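Local coordinates for AP endonuclease, family 2 (Brucella melitensis biovar Abortus, PDB 3NGF), which probably isomerises hydroxypyruvate as a manganese-binding TIM-barrel enzyme of the hyi family, although it is named as an AP endonuclease, at residues A[107-112]-A[146-151]; A[179-184]-A[206-211]. All coordinates share one frame; numbering follows the deposited sequence. Where two conformers were deposited one is given.

Contact 1 (A[107-112]-A[146-151]); sequences CRTLHA and TVLVEP. With MN (manganese (II) ion), chain C.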
loop_
_atom_site.group_PDB
_atom_site.type_symbol
_atom_site.label_atom_id
_atom_site.label_comp_id
_atom_site.label_asym_id
_atom_site.label_seq_id
_atom_site.Cartn_x
_atom_site.Cartn_y
_atom_site.Cartn_z
ATOM N N CYS A 107 -4.996 -7.324 -10.586
ATOM C CA CYS A 107 -4.094 -6.607 -9.684
ATOM C C CYS A 107 -2.941 -7.532 -9.364
ATOM O O CYS A 107 -3.161 -8.713 -9.025
ATOM C CB CYS A 107 -4.812 -6.202 -8.409
ATOM S SG CYS A 107 -3.795 -5.218 -7.271
ATOM N N ARG A 108 -1.727 -6.996 -9.503
ATOM C CA ARG A 108 -0.476 -7.729 -9.383
ATOM C C ARG A 108 0.207 -7.584 -8.007
ATOM O O ARG A 108 1.247 -8.208 -7.762
ATOM C CB ARG A 108 0.491 -7.245 -10.477
ATOM C CG ARG A 108 -0.117 -7.215 -11.899
ATOM C CD ARG A 108 -0.578 -8.599 -12.302
ATOM N NE ARG A 108 -1.209 -8.653 -13.626
ATOM C CZ ARG A 108 -0.559 -8.563 -14.785
ATOM N NH1 ARG A 108 0.759 -8.403 -14.820
ATOM N NH2 ARG A 108 -1.234 -8.653 -15.920
ATOM N N THR A 109 -0.368 -6.771 -7.118
ATOM C CA THR A 109 0.297 -6.403 -5.847
ATOM C C THR A 109 -0.724 -6.300 -4.711
ATOM O O THR A 109 -1.723 -5.616 -4.852
ATOM C CB THR A 109 1.070 -5.068 -5.989
ATOM O OG1 THR A 109 1.838 -5.075 -7.192
ATOM C CG2 THR A 109 1.982 -4.832 -4.778
ATOM N N LEU A 110 -0.460 -6.992 -3.601
ATOM C CA LEU A 110 -1.364 -7.030 -2.459
ATOM C C LEU A 110 -0.573 -6.743 -1.198
ATOM O O LEU A 110 0.535 -7.282 -1.038
ATOM C CB LEU A 110 -2.020 -8.394 -2.314
ATOM C CG LEU A 110 -2.912 -8.829 -3.467
ATOM C CD1 LEU A 110 -3.283 -10.319 -3.309
ATOM C CD2 LEU A 110 -4.151 -7.952 -3.474
ATOM N N HIS A 111 -1.127 -5.916 -0.321
ATOM C CA HIS A 111 -0.550 -5.643 0.987
ATOM C C HIS A 111 -1.186 -6.555 2.051
ATOM O O HIS A 111 -2.405 -6.523 2.261
ATOM C CB HIS A 111 -0.738 -4.158 1.320
ATOM C CG HIS A 111 -0.418 -3.772 2.729
ATOM N ND1 HIS A 111 -0.986 -2.669 3.333
ATOM C CD2 HIS A 111 0.406 -4.322 3.651
ATOM C CE1 HIS A 111 -0.509 -2.548 4.559
ATOM N NE2 HIS A 111 0.334 -3.537 4.779
ATOM N N ALA A 112 -0.368 -7.377 2.696
ATOM C CA ALA A 112 -0.819 -8.192 3.829
ATOM C C ALA A 112 -0.485 -7.484 5.137
ATOM O O ALA A 112 0.692 -7.370 5.490
ATOM C CB ALA A 112 -0.154 -9.557 3.778
ATOM N N THR A 146 2.573 -10.221 -6.245
ATOM C CA THR A 146 3.531 -9.950 -5.177
ATOM C C THR A 146 2.760 -9.544 -3.902
ATOM O O THR A 146 1.748 -8.857 -3.981
ATOM C CB THR A 146 4.497 -8.820 -5.585
ATOM O OG1 THR A 146 5.343 -9.264 -6.651
ATOM C CG2 THR A 146 5.383 -8.339 -4.389
ATOM N N VAL A 147 3.213 -10.020 -2.738
ATOM C CA VAL A 147 2.661 -9.611 -1.445
ATOM C C VAL A 147 3.632 -8.672 -0.750
ATOM O O VAL A 147 4.839 -8.939 -0.707
ATOM C CB VAL A 147 2.327 -10.821 -0.524
ATOM C CG1 VAL A 147 3.523 -11.744 -0.309
ATOM C CG2 VAL A 147 1.717 -10.361 0.810
ATOM N N LEU A 148 3.102 -7.597 -0.175
ATOM C CA LEU A 148 3.935 -6.596 0.468
ATOM C C LEU A 148 3.699 -6.470 1.946
ATOM O O LEU A 148 2.581 -6.668 2.446
ATOM C CB LEU A 148 3.707 -5.213 -0.155
ATOM C CG LEU A 148 3.910 -5.071 -1.656
ATOM C CD1 LEU A 148 3.652 -3.603 -2.089
ATOM C CD2 LEU A 148 5.288 -5.589 -2.095
ATOM N N VAL A 149 4.773 -6.070 2.629
ATOM C CA VAL A 149 4.726 -5.631 4.022
ATOM C C VAL A 149 4.931 -4.126 4.010
ATOM O O VAL A 149 5.849 -3.626 3.336
ATOM C CB VAL A 149 5.823 -6.335 4.897
ATOM C CG1 VAL A 149 7.248 -6.274 4.255
ATOM C CG2 VAL A 149 5.847 -5.754 6.359
ATOM N N GLU A 150 4.085 -3.406 4.752
ATOM C CA GLU A 150 4.162 -1.935 4.829
ATOM C C GLU A 150 4.475 -1.455 6.238
ATOM O O GLU A 150 3.601 -1.503 7.108
ATOM C CB GLU A 150 2.857 -1.272 4.428
ATOM C CG GLU A 150 3.006 0.250 4.246
ATOM C CD GLU A 150 1.701 1.028 4.119
ATOM O OE1 GLU A 150 0.587 0.486 4.212
ATOM O OE2 GLU A 150 1.823 2.240 3.908
ATOM N N PRO A 151 5.699 -0.969 6.458
ATOM C CA PRO A 151 5.964 -0.288 7.746
ATOM C C PRO A 151 5.055 0.926 7.911
ATOM O O PRO A 151 4.890 1.712 6.977
ATOM C CB PRO A 151 7.435 0.132 7.620
ATOM C CG PRO A 151 8.007 -0.810 6.613
ATOM C CD PRO A 151 6.912 -1.075 5.639
HETATM MN MN MN C . 0.350 3.705 3.330
HETATM O O HOH W 1 1.831 -3.555 7.025
HETATM O O HOH W 2 -1.166 1.773 3.094
HETATM O O HOH W 3 -0.627 3.925 5.366
#
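Glu150 meets the His111 ring with its CB methylene while its carboxylate goes on to the manganese. CB lies over one ring face, 3.8 Å from the ring centroid, and the two side chains cross at about a right angle, with ring and carboxylate planes 76° apart. Chi1 (-169°) sets CG anti to the backbone N, and beyond it the chain runs extended, with OE2 2.2 Å from the manganese; OE1 passes 3.2 Å from His111 CE1. A water lies in the ring plane, 2.7 Å from His111 NE2, and donates to the backbone O of Glu150. A flat residue with a polar edge suits this place, since its face packs on the methylene while NE2 meets the water. Glu150, whose carboxylate suits a divalent ion, is predicted to be a proton donor/acceptor.

Behind this polar end the strands pair in parallel. Thr146 N bonds to Arg108 O, Leu110 N to Thr146 O, Leu148 N to Leu110 O at 2.7 Å, and Ala112 N to Leu148 O. Thr109 CG2 packs tightly on Leu148 CD1 (3.4 Å), on the same face as His111; Leu110 and Val147 occupy the other, where Val147 CG2 meets the CB of small Ala112, just past the strand. Helix 122-140 connects strands 109-111 and 146-149 in a beta-alpha-beta unit, and its Phe133 covers Ala112 and Val147, while strands 63-68 and 180-185 continue the barrel on either side.

Contact 2 (A[179-184]-A[206-211]); sequences NVAVQL and AFSHVQ. With MN (manganese (II) ion), chain C.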
loop_
_atom_site.group_PDB
_atom_site.type_symbol
_atom_site.label_atom_id
_atom_site.label_comp_id
_atom_site.label_asym_id
_atom_site.label_seq_id
_atom_site.Cartn_x
_atom_site.Cartn_y
_atom_site.Cartn_z
ATOM N N ASN A 179 8.637 -13.120 -4.764
ATOM C CA ASN A 179 7.422 -12.290 -4.904
ATOM C C ASN A 179 6.931 -11.699 -3.554
ATOM O O ASN A 179 5.722 -11.590 -3.290
ATOM C CB ASN A 179 6.312 -13.044 -5.646
ATOM C CG ASN A 179 5.787 -14.221 -4.881
ATOM O OD1 ASN A 179 6.556 -14.961 -4.230
ATOM N ND2 ASN A 179 4.468 -14.431 -4.962
ATOM N N VAL A 180 7.888 -11.286 -2.726
ATOM C CA VAL A 180 7.598 -10.573 -1.488
ATOM C C VAL A 180 8.505 -9.347 -1.484
ATOM O O VAL A 180 9.690 -9.454 -1.873
ATOM C CB VAL A 180 7.881 -11.445 -0.252
ATOM C CG1 VAL A 180 7.715 -10.671 1.028
ATOM C CG2 VAL A 180 6.987 -12.680 -0.232
ATOM N N ALA A 181 7.964 -8.191 -1.092
ATOM C CA ALA A 181 8.749 -6.958 -0.986
ATOM C C ALA A 181 8.135 -5.987 -0.003
ATOM O O ALA A 181 7.155 -6.290 0.659
ATOM C CB ALA A 181 8.938 -6.296 -2.352
ATOM N N VAL A 182 8.752 -4.823 0.099
ATOM C CA VAL A 182 8.325 -3.761 0.994
ATOM C C VAL A 182 7.463 -2.748 0.233
ATOM O O VAL A 182 7.713 -2.444 -0.951
ATOM C CB VAL A 182 9.544 -3.044 1.583
ATOM C CG1 VAL A 182 9.117 -1.848 2.515
ATOM C CG2 VAL A 182 10.417 -4.051 2.372
ATOM N N GLN A 183 6.414 -2.275 0.902
ATOM C CA GLN A 183 5.620 -1.147 0.450
ATOM C C GLN A 183 6.173 0.091 1.175
ATOM O O GLN A 183 6.039 0.214 2.392
ATOM C CB GLN A 183 4.158 -1.388 0.802
ATOM C CG GLN A 183 3.178 -0.279 0.398
ATOM C CD GLN A 183 1.747 -0.704 0.563
ATOM O OE1 GLN A 183 1.406 -1.863 0.366
ATOM N NE2 GLN A 183 0.879 0.242 0.901
ATOM N N LEU A 184 6.829 0.966 0.423
ATOM C CA LEU A 184 7.530 2.143 0.966
ATOM C C LEU A 184 6.618 3.378 0.904
ATOM O O LEU A 184 6.509 4.036 -0.147
ATOM C CB LEU A 184 8.803 2.366 0.143
ATOM C CG LEU A 184 9.680 3.584 0.436
ATOM C CD1 LEU A 184 10.038 3.651 1.918
ATOM C CD2 LEU A 184 10.941 3.615 -0.467
ATOM N N ALA A 206 14.150 -3.549 -3.560
ATOM C CA ALA A 206 13.444 -4.244 -2.449
ATOM C C ALA A 206 12.069 -3.649 -2.116
ATOM O O ALA A 206 11.383 -4.152 -1.238
ATOM C CB ALA A 206 14.312 -4.261 -1.195
ATOM N N PHE A 207 11.654 -2.596 -2.815
ATOM C CA PHE A 207 10.302 -2.069 -2.669
ATOM C C PHE A 207 9.572 -2.120 -3.998
ATOM O O PHE A 207 10.146 -1.773 -5.026
ATOM C CB PHE A 207 10.285 -0.645 -2.045
ATOM C CG PHE A 207 11.027 0.385 -2.833
ATOM C CD1 PHE A 207 12.397 0.565 -2.662
ATOM C CD2 PHE A 207 10.355 1.218 -3.719
ATOM C CE1 PHE A 207 13.093 1.519 -3.403
ATOM C CE2 PHE A 207 11.049 2.170 -4.457
ATOM C CZ PHE A 207 12.420 2.317 -4.296
ATOM N N SER A 208 8.309 -2.575 -3.971
ATOM C CA SER A 208 7.509 -2.766 -5.198
ATOM C C SER A 208 6.365 -1.760 -5.318
ATOM O O SER A 208 5.640 -1.758 -6.317
ATOM C CB SER A 208 6.938 -4.178 -5.261
ATOM O OG SER A 208 7.977 -5.122 -5.382
ATOM N N HIS A 209 6.205 -0.921 -4.300
ATOM C CA HIS A 209 5.189 0.108 -4.319
ATOM C C HIS A 209 5.682 1.225 -3.418
ATOM O O HIS A 209 6.416 0.979 -2.454
ATOM C CB HIS A 209 3.835 -0.428 -3.862
ATOM C CG HIS A 209 2.691 0.504 -4.143
ATOM N ND1 HIS A 209 2.403 0.962 -5.408
ATOM C CD2 HIS A 209 1.795 1.095 -3.315
ATOM C CE1 HIS A 209 1.377 1.804 -5.345
ATOM N NE2 HIS A 209 0.987 1.894 -4.085
ATOM N N VAL A 210 5.278 2.431 -3.769
ATOM C CA VAL A 210 5.619 3.646 -3.056
ATOM C C VAL A 210 4.292 4.393 -2.845
ATOM O O VAL A 210 3.404 4.349 -3.682
ATOM C CB VAL A 210 6.630 4.508 -3.846
ATOM C CG1 VAL A 210 6.870 5.884 -3.136
ATOM C CG2 VAL A 210 7.947 3.755 -4.051
ATOM N N GLN A 211 4.172 5.041 -1.700
ATOM C CA GLN A 211 3.065 5.936 -1.406
ATOM C C GLN A 211 3.608 7.262 -0.894
ATOM O O GLN A 211 4.733 7.322 -0.374
ATOM C CB GLN A 211 2.119 5.327 -0.383
ATOM C CG GLN A 211 1.284 4.166 -0.951
ATOM C CD GLN A 211 0.524 3.457 0.123
ATOM O OE1 GLN A 211 1.050 3.217 1.201
ATOM N NE2 GLN A 211 -0.736 3.149 -0.143
HETATM MN MN MN C . 0.350 3.705 3.330
HETATM O O HOH W 2 -1.166 1.773 3.094
HETATM O O HOH W 3 -0.627 3.925 5.366
#
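Gln183 holds CG anti to its backbone N and Gln211 holds CG anti to its carbonyl carbon (chi1 -72°); with both chains extended beyond CG, their amides meet beside the manganese. Gln183 NE2 donates to Gln211 OE1 over 3.0 Å, approaching from above the carbonyl plane, 63° out of it, while OE1 lies close to the amide plane of Gln183. The two amide planes are 83° apart. OE1 also binds the manganese at 2.3 Å, and Gln211 NE2 bonds to Glu41, so both ends of the amide are held, a task suited to a neutral group with a donor and an acceptor.

On the opposite face of the sheet, branched Leu184 sets CD2 over the centre of the Phe207 ring, 3.9 Å from the centroid. Parallel pairing runs beneath: Val182 N to Ala206 O, Ser208 N to Val182 O, Leu184 N to His209 O, and Gln211 N to Leu184 O. The chain turns a corner at Ser208, whose OG touches Ala181 CB at 3.4 Å. Such metal ligands near the C-terminal ends of parallel strands are characteristic of the xylose isomerase-like TIM barrel; here Glu150, Asp185 and Glu247 complete the protein's share of the site.

Both contacts are buried pairings of the same closed parallel barrel, with centres about 7 Å apart, and they join where neighbouring strands 146-149 and 180-185 meet, through probable backbone hydrogen bonds such as Val149 O to Gln183 N. Each supplies one manganese ligand, an acidic one from contact 1 and a neutral amide from contact 2, and two metal-bound waters are common to both. Their outward faces differ: contact 1 rests small and branched side chains on helix 122-140, whereas contact 2 adds an aromatic ring that meets Tyr240. Contact 1 also includes the exposed Arg108, whereas no touching residue of contact 2 is exposed.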